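Local coordinates for protein 6-phosphogluconolactonase (Thermotoga maritima, PDB 1VL1) that hydrolyses 6-phosphogluconolactone to 6-phosphogluconate, the second step of the oxidative stage of the pentose phosphate pathway, at residues Y25-V29 / F195-G199; M37-L41 / K68-I74; E81-L86 / V114-I120. One frame throughout, in Å; residues are numbered along the deposited sequence.

How the contacts relate
All three contacts belong to one alpha/beta domain of a single-chain assembly. Contacts 1 and 2 share helix 25-43: contact 1 ties its first turn to strand 192-198, contact 2 ties a later part to the loop 68-74 that leads into strand 74-82. Their centres are about 21 Å apart. Contact 3 sits where strand 74-82 runs out, about 28 Å from contact 1 and about 29 Å from contact 2 between centres, and across the centre of the chain from contact 1. Along the chain contact 2 closes before contact 3 opens, both nested in the loop closed by contact 1. Contact 1 thus joins early and late parts of the chain, while contacts 2 and 3 lie at the start and end of strand 74-82.

Contact 1: Y25-V29 / F195-G199; sequences YVDFV and FLIRG
Helix 25-29, the first turn of helix 25-43, runs almost antiparallel to strand 195-198, at 169° between N-to-C directions and 11.1 Å between axes. The CA atoms pair Y25 with R198 at 9.0 Å and V29 with L196 at 8.2 Å, and V29 N bonds to Y25 O at 3.0 Å within the turn. Y25, a t rotamer with CB toward the strand, reaches across the gap: its OH lies 3.3 Å from L196 CA and donates a hydrogen bond to F229 O of the adjacent strand 225-231. R198 (chi1 m, chi2 t) lays its aliphatic part over one face of the Y25 ring, a CH-pi contact with CG 4.0 Å from the centroid; its NH1 reaches Y25 CD2 at 3.7 Å and V26 CG2 at 4.0 Å. Deeper in, V29 CG1 meets L196 CG at 4.1 Å, next to V60 of helix 57-64. This is a helix packed on a parallel stretch of sheet, as in layered, Rossmann-like alpha/beta folds.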
loop_
_atom_site.group_PDB
_atom_site.type_symbol
_atom_site.label_atom_id
_atom_site.label_comp_id
_atom_site.label_asym_id
_atom_site.label_seq_id
_atom_site.Cartn_x
_atom_site.Cartn_y
_atom_site.Cartn_z
ATOM N N TYR A 25 14.088 -8.806 9.962
ATOM C CA TYR A 25 13.366 -8.257 8.810
ATOM C C TYR A 25 12.597 -7.006 9.204
ATOM O O TYR A 25 12.763 -5.934 8.615
ATOM C CB TYR A 25 12.423 -9.307 8.239
ATOM C CG TYR A 25 11.656 -8.798 7.065
ATOM C CD1 TYR A 25 12.217 -8.830 5.792
ATOM C CD2 TYR A 25 10.381 -8.254 7.226
ATOM C CE1 TYR A 25 11.512 -8.311 4.683
ATOM C CE2 TYR A 25 9.661 -7.727 6.158
ATOM C CZ TYR A 25 10.230 -7.773 4.858
ATOM O OH TYR A 25 9.483 -7.247 3.812
ATOM N N VAL A 26 11.689 -7.154 10.167
ATOM C CA VAL A 26 10.835 -6.054 10.513
ATOM C C VAL A 26 11.627 -4.832 10.962
ATOM O O VAL A 26 11.316 -3.717 10.540
ATOM C CB VAL A 26 9.781 -6.470 11.565
ATOM C CG1 VAL A 26 9.030 -5.267 12.072
ATOM C CG2 VAL A 26 8.805 -7.490 10.958
ATOM N N ASP A 27 12.596 -5.024 11.858
ATOM C CA ASP A 27 13.419 -3.910 12.324
ATOM C C ASP A 27 14.136 -3.191 11.184
ATOM O O ASP A 27 14.159 -1.987 11.147
ATOM C CB ASP A 27 14.404 -4.371 13.385
ATOM C CG ASP A 27 13.715 -4.650 14.723
ATOM O OD1 ASP A 27 12.565 -4.182 14.917
ATOM O OD2 ASP A 27 14.214 -5.355 15.600
ATOM N N PHE A 28 14.657 -3.945 10.228
ATOM C CA PHE A 28 15.368 -3.343 9.112
ATOM C C PHE A 28 14.422 -2.524 8.262
ATOM O O PHE A 28 14.708 -1.370 7.907
ATOM C CB PHE A 28 16.011 -4.423 8.294
ATOM C CG PHE A 28 16.859 -3.914 7.166
ATOM C CD1 PHE A 28 18.190 -3.593 7.356
ATOM C CD2 PHE A 28 16.306 -3.737 5.912
ATOM C CE1 PHE A 28 18.964 -3.146 6.303
ATOM C CE2 PHE A 28 17.109 -3.279 4.835
ATOM C CZ PHE A 28 18.380 -2.969 5.038
ATOM N N VAL A 29 13.285 -3.107 7.911
ATOM C CA VAL A 29 12.304 -2.378 7.130
ATOM C C VAL A 29 11.819 -1.089 7.824
ATOM O O VAL A 29 11.711 -0.022 7.220
ATOM C CB VAL A 29 11.106 -3.274 6.788
ATOM C CG1 VAL A 29 9.966 -2.515 6.102
ATOM C CG2 VAL A 29 11.595 -4.504 5.973
ATOM N N PHE A 195 8.097 -2.574 -1.744
ATOM C CA PHE A 195 7.379 -3.848 -1.648
ATOM C C PHE A 195 7.946 -4.628 -0.455
ATOM O O PHE A 195 9.149 -4.715 -0.305
ATOM C CB PHE A 195 7.605 -4.716 -2.910
ATOM C CG PHE A 195 6.813 -4.245 -4.103
ATOM C CD1 PHE A 195 5.493 -4.677 -4.285
ATOM C CD2 PHE A 195 7.402 -3.436 -5.066
ATOM C CE1 PHE A 195 4.761 -4.257 -5.368
ATOM C CE2 PHE A 195 6.652 -3.045 -6.170
ATOM C CZ PHE A 195 5.386 -3.431 -6.310
ATOM N N LEU A 196 7.070 -5.240 0.336
ATOM C CA LEU A 196 7.468 -6.002 1.520
ATOM C C LEU A 196 6.995 -7.423 1.324
ATOM O O LEU A 196 5.783 -7.651 1.315
ATOM C CB LEU A 196 6.792 -5.416 2.754
ATOM C CG LEU A 196 7.345 -4.188 3.412
ATOM C CD1 LEU A 196 7.900 -3.196 2.526
ATOM C CD2 LEU A 196 6.366 -3.646 4.432
ATOM N N ILE A 197 7.924 -8.342 1.100
ATOM C CA ILE A 197 7.600 -9.724 0.784
ATOM C C ILE A 197 8.478 -10.648 1.582
ATOM O O ILE A 197 9.633 -10.303 1.903
ATOM C CB ILE A 197 7.693 -10.058 -0.713
ATOM C CG1 ILE A 197 9.117 -9.835 -1.303
ATOM C CG2 ILE A 197 6.644 -9.280 -1.514
ATOM C CD1 ILE A 197 9.271 -10.637 -2.567
ATOM N N ARG A 198 7.969 -11.847 1.868
ATOM C CA ARG A 198 8.732 -12.844 2.587
ATOM C C ARG A 198 8.413 -14.233 2.067
ATOM O O ARG A 198 7.242 -14.529 1.726
ATOM C CB ARG A 198 8.459 -12.798 4.094
ATOM C CG ARG A 198 8.813 -11.473 4.764
ATOM C CD ARG A 198 8.413 -11.420 6.202
ATOM N NE ARG A 198 9.386 -12.058 7.063
ATOM C CZ ARG A 198 9.479 -11.830 8.381
ATOM N NH1 ARG A 198 8.661 -10.978 8.999
ATOM N NH2 ARG A 198 10.395 -12.446 9.075
ATOM N N GLY A 199 9.440 -15.072 2.006
ATOM C CA GLY A 199 9.272 -16.484 1.762
ATOM C C GLY A 199 9.487 -16.905 0.322
ATOM O O GLY A 199 9.512 -16.097 -0.610
#

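Contact 2: M37-L41 / K68-I74; sequences MEKLL and KFPWNRI
This is helix-to-loop packing in an alpha/beta fold: one face of helix 25-43 rests against the connection that enters strand 74-82, with CA atoms 8.0 Å apart for both E38-F69 and L41-R73. L41 N bonds to M37 O at 3.0 Å. The loop is extended at K68 and F69, makes an inverse gamma turn centred on P70, and becomes a 3-10 turn at 71-73. M37 (m, t, p) points toward the loop and places CE over the F69 ring face, 4.3 Å from the centroid (CH-pi), with SD oblique at 4.7 Å, a Met-aromatic contact; the same CE meets I74 CD1 at 3.6 Å. E38 turns its end to the loop: CG lies 4.0 Å from F69 CE1, and a water donates to E38 OE2 and K68 O, 2.7 Å from each. L41 (m, t) sets CD1 4.0 Å from P70 CD and 4.4 Å from I74 CD1, beside I47 of strand 47-51. R73 reaches back to the end of the helix, where its guanidinium also bonds to K44 O and D45 O; R73 NH2 donates to L41 O at 2.8 Å, with L41 CD2 3.6 Å from NH2 over one guanidinium face.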
loop_
_atom_site.group_PDB
_atom_site.type_symbol
_atom_site.label_atom_id
_atom_site.label_comp_id
_atom_site.label_asym_id
_atom_site.label_seq_id
_atom_site.Cartn_x
_atom_site.Cartn_y
_atom_site.Cartn_z
ATOM N N MET A 37 10.923 8.604 5.502
ATOM C CA MET A 37 9.869 9.500 5.940
ATOM C C MET A 37 10.473 10.737 6.569
ATOM O O MET A 37 10.015 11.847 6.346
ATOM C CB MET A 37 8.936 8.791 6.918
ATOM C CG MET A 37 8.079 7.673 6.245
ATOM S SD MET A 37 6.942 6.823 7.391
ATOM C CE MET A 37 5.962 8.217 7.857
ATOM N N GLU A 38 11.503 10.561 7.377
ATOM C CA GLU A 38 12.177 11.709 7.974
ATOM C C GLU A 38 12.851 12.608 6.928
ATOM O O GLU A 38 12.801 13.841 7.030
ATOM C CB GLU A 38 13.147 11.252 9.044
ATOM C CG GLU A 38 12.483 10.781 10.315
ATOM C CD GLU A 38 11.954 11.921 11.176
ATOM O OE1 GLU A 38 11.237 12.820 10.682
ATOM O OE2 GLU A 38 12.285 11.939 12.367
ATOM N N LYS A 39 13.467 12.008 5.918
ATOM C CA LYS A 39 14.000 12.792 4.797
ATOM C C LYS A 39 12.890 13.594 4.082
ATOM O O LYS A 39 13.052 14.777 3.797
ATOM C CB LYS A 39 14.745 11.878 3.787
ATOM C CG LYS A 39 16.074 11.293 4.295
ATOM C CD LYS A 39 16.772 10.276 3.298
ATOM C CE LYS A 39 15.978 8.977 3.109
ATOM N NZ LYS A 39 16.654 7.786 2.466
ATOM N N LEU A 40 11.761 12.950 3.843
ATOM C CA LEU A 40 10.659 13.581 3.122
ATOM C C LEU A 40 10.205 14.800 3.912
ATOM O O LEU A 40 10.057 15.882 3.364
ATOM C CB LEU A 40 9.531 12.574 2.846
ATOM C CG LEU A 40 9.832 11.551 1.719
ATOM C CD1 LEU A 40 8.895 10.396 1.766
ATOM C CD2 LEU A 40 9.738 12.231 0.380
ATOM N N LEU A 41 10.083 14.632 5.226
ATOM C CA LEU A 41 9.655 15.727 6.106
ATOM C C LEU A 41 10.649 16.866 6.268
ATOM O O LEU A 41 10.264 17.955 6.687
ATOM C CB LEU A 41 9.218 15.156 7.466
ATOM C CG LEU A 41 7.979 14.251 7.457
ATOM C CD1 LEU A 41 7.969 13.409 8.708
ATOM C CD2 LEU A 41 6.684 15.070 7.344
ATOM N N LYS A 68 8.489 8.414 16.973
ATOM C CA LYS A 68 8.118 9.802 17.240
ATOM C C LYS A 68 8.217 10.560 15.905
ATOM O O LYS A 68 9.249 11.122 15.549
ATOM C CB LYS A 68 9.004 10.423 18.306
ATOM C CG LYS A 68 8.797 9.850 19.728
ATOM C CD LYS A 68 7.320 9.815 20.222
ATOM C CE LYS A 68 7.264 9.309 21.664
ATOM N NZ LYS A 68 5.862 9.270 22.272
ATOM N N PHE A 69 7.122 10.514 15.167
ATOM C CA PHE A 69 6.893 11.345 13.976
ATOM C C PHE A 69 5.949 12.476 14.326
ATOM O O PHE A 69 5.177 12.384 15.330
ATOM C CB PHE A 69 6.254 10.530 12.874
ATOM C CG PHE A 69 7.157 9.500 12.250
ATOM C CD1 PHE A 69 8.225 9.882 11.483
ATOM C CD2 PHE A 69 6.866 8.141 12.369
ATOM C CE1 PHE A 69 9.044 8.916 10.889
ATOM C CE2 PHE A 69 7.662 7.180 11.762
ATOM C CZ PHE A 69 8.768 7.575 11.039
ATOM N N PRO A 70 5.992 13.567 13.554
ATOM C CA PRO A 70 4.975 14.575 13.668
ATOM C C PRO A 70 3.769 14.103 12.855
ATOM O O PRO A 70 3.633 14.433 11.682
ATOM C CB PRO A 70 5.644 15.806 13.072
ATOM C CG PRO A 70 6.525 15.278 12.035
ATOM C CD PRO A 70 6.991 13.908 12.512
ATOM N N TRP A 71 2.898 13.310 13.479
ATOM C CA TRP A 71 1.856 12.613 12.737
ATOM C C TRP A 71 0.888 13.520 12.041
ATOM O O TRP A 71 0.240 13.069 11.092
ATOM C CB TRP A 71 1.071 11.732 13.686
ATOM C CG TRP A 71 1.914 10.627 14.275
ATOM C CD1 TRP A 71 2.264 10.490 15.560
ATOM C CD2 TRP A 71 2.455 9.498 13.583
ATOM N NE1 TRP A 71 3.021 9.359 15.733
ATOM C CE2 TRP A 71 3.157 8.723 14.534
ATOM C CE3 TRP A 71 2.405 9.054 12.270
ATOM C CZ2 TRP A 71 3.803 7.524 14.204
ATOM C CZ3 TRP A 71 3.040 7.870 11.931
ATOM C CH2 TRP A 71 3.727 7.109 12.905
ATOM N N ASN A 72 0.661 14.707 12.577
ATOM C CA ASN A 72 -0.167 15.697 11.888
ATOM C C ASN A 72 0.319 16.092 10.504
ATOM O O ASN A 72 -0.438 16.661 9.734
ATOM C CB ASN A 72 -0.361 16.943 12.705
ATOM C CG ASN A 72 0.933 17.684 13.022
ATOM O OD1 ASN A 72 1.869 17.099 13.547
ATOM N ND2 ASN A 72 0.975 18.985 12.724
ATOM N N ARG A 73 1.574 15.818 10.188
ATOM C CA ARG A 73 2.142 16.163 8.857
ATOM C C ARG A 73 2.115 14.956 7.940
ATOM O O ARG A 73 2.564 15.032 6.799
ATOM C CB ARG A 73 3.575 16.633 9.067
ATOM C CG ARG A 73 3.639 17.952 9.809
ATOM C CD ARG A 73 5.041 18.425 10.127
ATOM N NE ARG A 73 5.824 18.538 8.891
ATOM C CZ ARG A 73 7.139 18.405 8.824
ATOM N NH1 ARG A 73 7.871 18.239 9.916
ATOM N NH2 ARG A 73 7.752 18.523 7.656
ATOM N N ILE A 74 1.598 13.826 8.405
ATOM C CA ILE A 74 1.604 12.618 7.586
ATOM C C ILE A 74 0.204 12.189 7.231
ATOM O O ILE A 74 -0.616 11.997 8.115
ATOM C CB ILE A 74 2.362 11.458 8.255
ATOM C CG1 ILE A 74 3.785 11.909 8.648
ATOM C CG2 ILE A 74 2.385 10.257 7.320
ATOM C CD1 ILE A 74 4.476 10.991 9.647
HETATM O O HOH W 1 10.198 12.915 13.700
HETATM O O HOH W 2 10.784 17.822 9.900
#

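Contact 3: E81-L86 / V114-I120; sequences ERYVPL and VDTSLPI
Strands 74-82 and 111-112 are parallel neighbours linked through helix 92-101, and this contact joins the loops leaving their C-terminal ends. After R82 the chain continues through an inverse gamma turn centred on Y83, with V84 N bonded to R82 O at 2.8 Å. It faces loop 114-120, which has a type I turn from D115 to L118 and P119 as N-cap of helix 120-134. CA atoms are nearest at E81-V114 (6.3 Å) and Y83-T116 (5.8 Å). Two side-chain hydroxyls bind the opposite backbone: Y83 OH (chi1 t) donates to L118 O at 2.6 Å, and T116 OG1 (chi1 p) donates to V84 O at 2.7 Å. T116 OG1 also accepts from a water at 2.9 Å, which accepts from L86 N at 3.2 Å. A second water donates to E81 OE2 at 2.7 Å and accepts from V114 N at 2.9 Å; OE1 of E81 takes R82 N at 2.8 Å and the N of N92, OE2 the N of F93. D115 OD1 accepts from S117 N (3.2 Å, an Asx turn) and S117 OG (2.7 Å), while OD2 pairs with K126. I120 covers one face of the Y83 ring, its CB 4.0 Å from the centroid in a CH-pi contact. Two hydroxyls and bridging waters thus serve L118 O, V84 O, L86 N and V114 N where strand 74-82 gives way to loop.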
loop_
_atom_site.group_PDB
_atom_site.type_symbol
_atom_site.label_atom_id
_atom_site.label_comp_id
_atom_site.label_asym_id
_atom_site.label_seq_id
_atom_site.Cartn_x
_atom_site.Cartn_y
_atom_site.Cartn_z
ATOM N N GLU A 81 -9.190 -1.937 -0.696
ATOM C CA GLU A 81 -10.059 -2.399 0.384
ATOM C C GLU A 81 -10.954 -3.526 -0.124
ATOM O O GLU A 81 -11.419 -3.531 -1.249
ATOM C CB GLU A 81 -10.909 -1.286 0.972
ATOM C CG GLU A 81 -11.780 -1.687 2.136
ATOM C CD GLU A 81 -10.975 -2.203 3.293
ATOM O OE1 GLU A 81 -10.663 -3.413 3.297
ATOM O OE2 GLU A 81 -10.717 -1.406 4.198
ATOM N N ARG A 82 -11.169 -4.490 0.757
ATOM C CA ARG A 82 -12.147 -5.540 0.540
ATOM C C ARG A 82 -13.531 -4.953 0.766
ATOM O O ARG A 82 -13.781 -4.250 1.750
ATOM C CB ARG A 82 -11.874 -6.714 1.490
ATOM C CG ARG A 82 -10.640 -7.513 1.106
ATOM C CD ARG A 82 -9.344 -6.974 1.674
ATOM N NE ARG A 82 -8.298 -7.976 1.478
ATOM C CZ ARG A 82 -8.060 -9.000 2.269
ATOM N NH1 ARG A 82 -8.750 -9.187 3.353
ATOM N NH2 ARG A 82 -7.113 -9.864 1.966
ATOM N N TYR A 83 -14.482 -5.303 -0.113
ATOM C CA TYR A 83 -15.832 -4.722 -0.074
ATOM C C TYR A 83 -16.654 -5.531 0.927
ATOM O O TYR A 83 -17.543 -6.321 0.603
ATOM C CB TYR A 83 -16.514 -4.642 -1.466
ATOM C CG TYR A 83 -17.785 -3.801 -1.437
ATOM C CD1 TYR A 83 -17.742 -2.438 -1.243
ATOM C CD2 TYR A 83 -19.043 -4.384 -1.620
ATOM C CE1 TYR A 83 -18.893 -1.680 -1.204
ATOM C CE2 TYR A 83 -20.213 -3.642 -1.564
ATOM C CZ TYR A 83 -20.156 -2.299 -1.395
ATOM O OH TYR A 83 -21.341 -1.598 -1.340
ATOM N N VAL A 84 -16.334 -5.250 2.175
ATOM C CA VAL A 84 -16.954 -5.819 3.344
ATOM C C VAL A 84 -17.043 -4.725 4.398
ATOM O O VAL A 84 -16.400 -3.667 4.298
ATOM C CB VAL A 84 -16.077 -7.006 3.899
ATOM C CG1 VAL A 84 -15.861 -8.034 2.844
ATOM C CG2 VAL A 84 -14.729 -6.516 4.432
ATOM N N PRO A 85 -17.849 -4.953 5.424
ATOM C CA PRO A 85 -17.964 -3.935 6.478
ATOM C C PRO A 85 -16.614 -3.559 7.089
ATOM O O PRO A 85 -15.710 -4.395 7.227
ATOM C CB PRO A 85 -18.920 -4.561 7.471
ATOM C CG PRO A 85 -19.728 -5.586 6.643
ATOM C CD PRO A 85 -18.766 -6.094 5.620
ATOM N N LEU A 86 -16.429 -2.301 7.472
ATOM C CA LEU A 86 -15.159 -1.807 7.967
ATOM C C LEU A 86 -14.749 -2.368 9.341
ATOM O O LEU A 86 -13.624 -2.123 9.755
ATOM C CB LEU A 86 -15.150 -0.256 8.002
ATOM C CG LEU A 86 -15.224 0.434 6.617
ATOM C CD1 LEU A 86 -15.443 1.919 6.781
ATOM C CD2 LEU A 86 -14.058 0.204 5.742
ATOM N N VAL A 114 -11.519 3.581 2.170
ATOM C CA VAL A 114 -12.658 3.316 1.301
ATOM C C VAL A 114 -13.918 3.125 2.168
ATOM O O VAL A 114 -13.953 2.289 3.086
ATOM C CB VAL A 114 -12.433 2.083 0.461
ATOM C CG1 VAL A 114 -13.667 1.805 -0.336
ATOM C CG2 VAL A 114 -11.213 2.230 -0.457
ATOM N N ASP A 115 -14.960 3.862 1.826
ATOM C CA ASP A 115 -16.220 3.840 2.596
ATOM C C ASP A 115 -17.086 2.766 2.008
ATOM O O ASP A 115 -17.921 3.006 1.116
ATOM C CB ASP A 115 -16.938 5.205 2.570
ATOM C CG ASP A 115 -18.230 5.213 3.346
ATOM O OD1 ASP A 115 -18.575 4.170 3.950
ATOM O OD2 ASP A 115 -18.937 6.257 3.406
ATOM N N THR A 116 -16.893 1.529 2.489
ATOM C CA THR A 116 -17.624 0.365 1.963
ATOM C C THR A 116 -19.103 0.280 2.330
ATOM O O THR A 116 -19.840 -0.643 1.884
ATOM C CB THR A 116 -16.944 -0.936 2.407
ATOM O OG1 THR A 116 -17.043 -1.068 3.839
ATOM C CG2 THR A 116 -15.476 -0.980 2.050
ATOM N N SER A 117 -19.607 1.271 3.058
ATOM C CA SER A 117 -21.025 1.358 3.327
ATOM C C SER A 117 -21.827 1.847 2.127
ATOM O O SER A 117 -23.057 1.650 2.061
ATOM C CB SER A 117 -21.298 2.304 4.473
ATOM O OG SER A 117 -21.227 3.679 4.142
ATOM N N LEU A 118 -21.107 2.501 1.210
ATOM C CA LEU A 118 -21.692 2.977 -0.062
ATOM C C LEU A 118 -21.715 1.884 -1.128
ATOM O O LEU A 118 -20.888 0.972 -1.104
ATOM C CB LEU A 118 -20.847 4.135 -0.609
ATOM C CG LEU A 118 -20.768 5.423 0.233
ATOM C CD1 LEU A 118 -19.800 6.391 -0.440
ATOM C CD2 LEU A 118 -22.105 6.052 0.548
ATOM N N PRO A 119 -22.587 2.004 -2.123
ATOM C CA PRO A 119 -22.523 1.083 -3.259
ATOM C C PRO A 119 -21.118 1.153 -3.867
ATOM O O PRO A 119 -20.466 2.168 -3.805
ATOM C CB PRO A 119 -23.606 1.615 -4.239
ATOM C CG PRO A 119 -24.519 2.424 -3.362
ATOM C CD PRO A 119 -23.643 3.014 -2.289
ATOM N N ILE A 120 -20.606 0.035 -4.354
ATOM C CA ILE A 120 -19.192 -0.037 -4.636
ATOM C C ILE A 120 -18.680 1.032 -5.591
ATOM O O ILE A 120 -17.590 1.588 -5.377
ATOM C CB ILE A 120 -18.808 -1.467 -5.137
ATOM C CG1 ILE A 120 -17.325 -1.709 -4.975
ATOM C CG2 ILE A 120 -19.410 -1.733 -6.537
ATOM C CD1 ILE A 120 -16.811 -3.125 -5.221
HETATM O O HOH W 3 -11.331 1.234 3.802
HETATM O O HOH W 4 -22.322 -2.320 -4.423
HETATM O O HOH W 5 -18.722 -0.526 6.118
#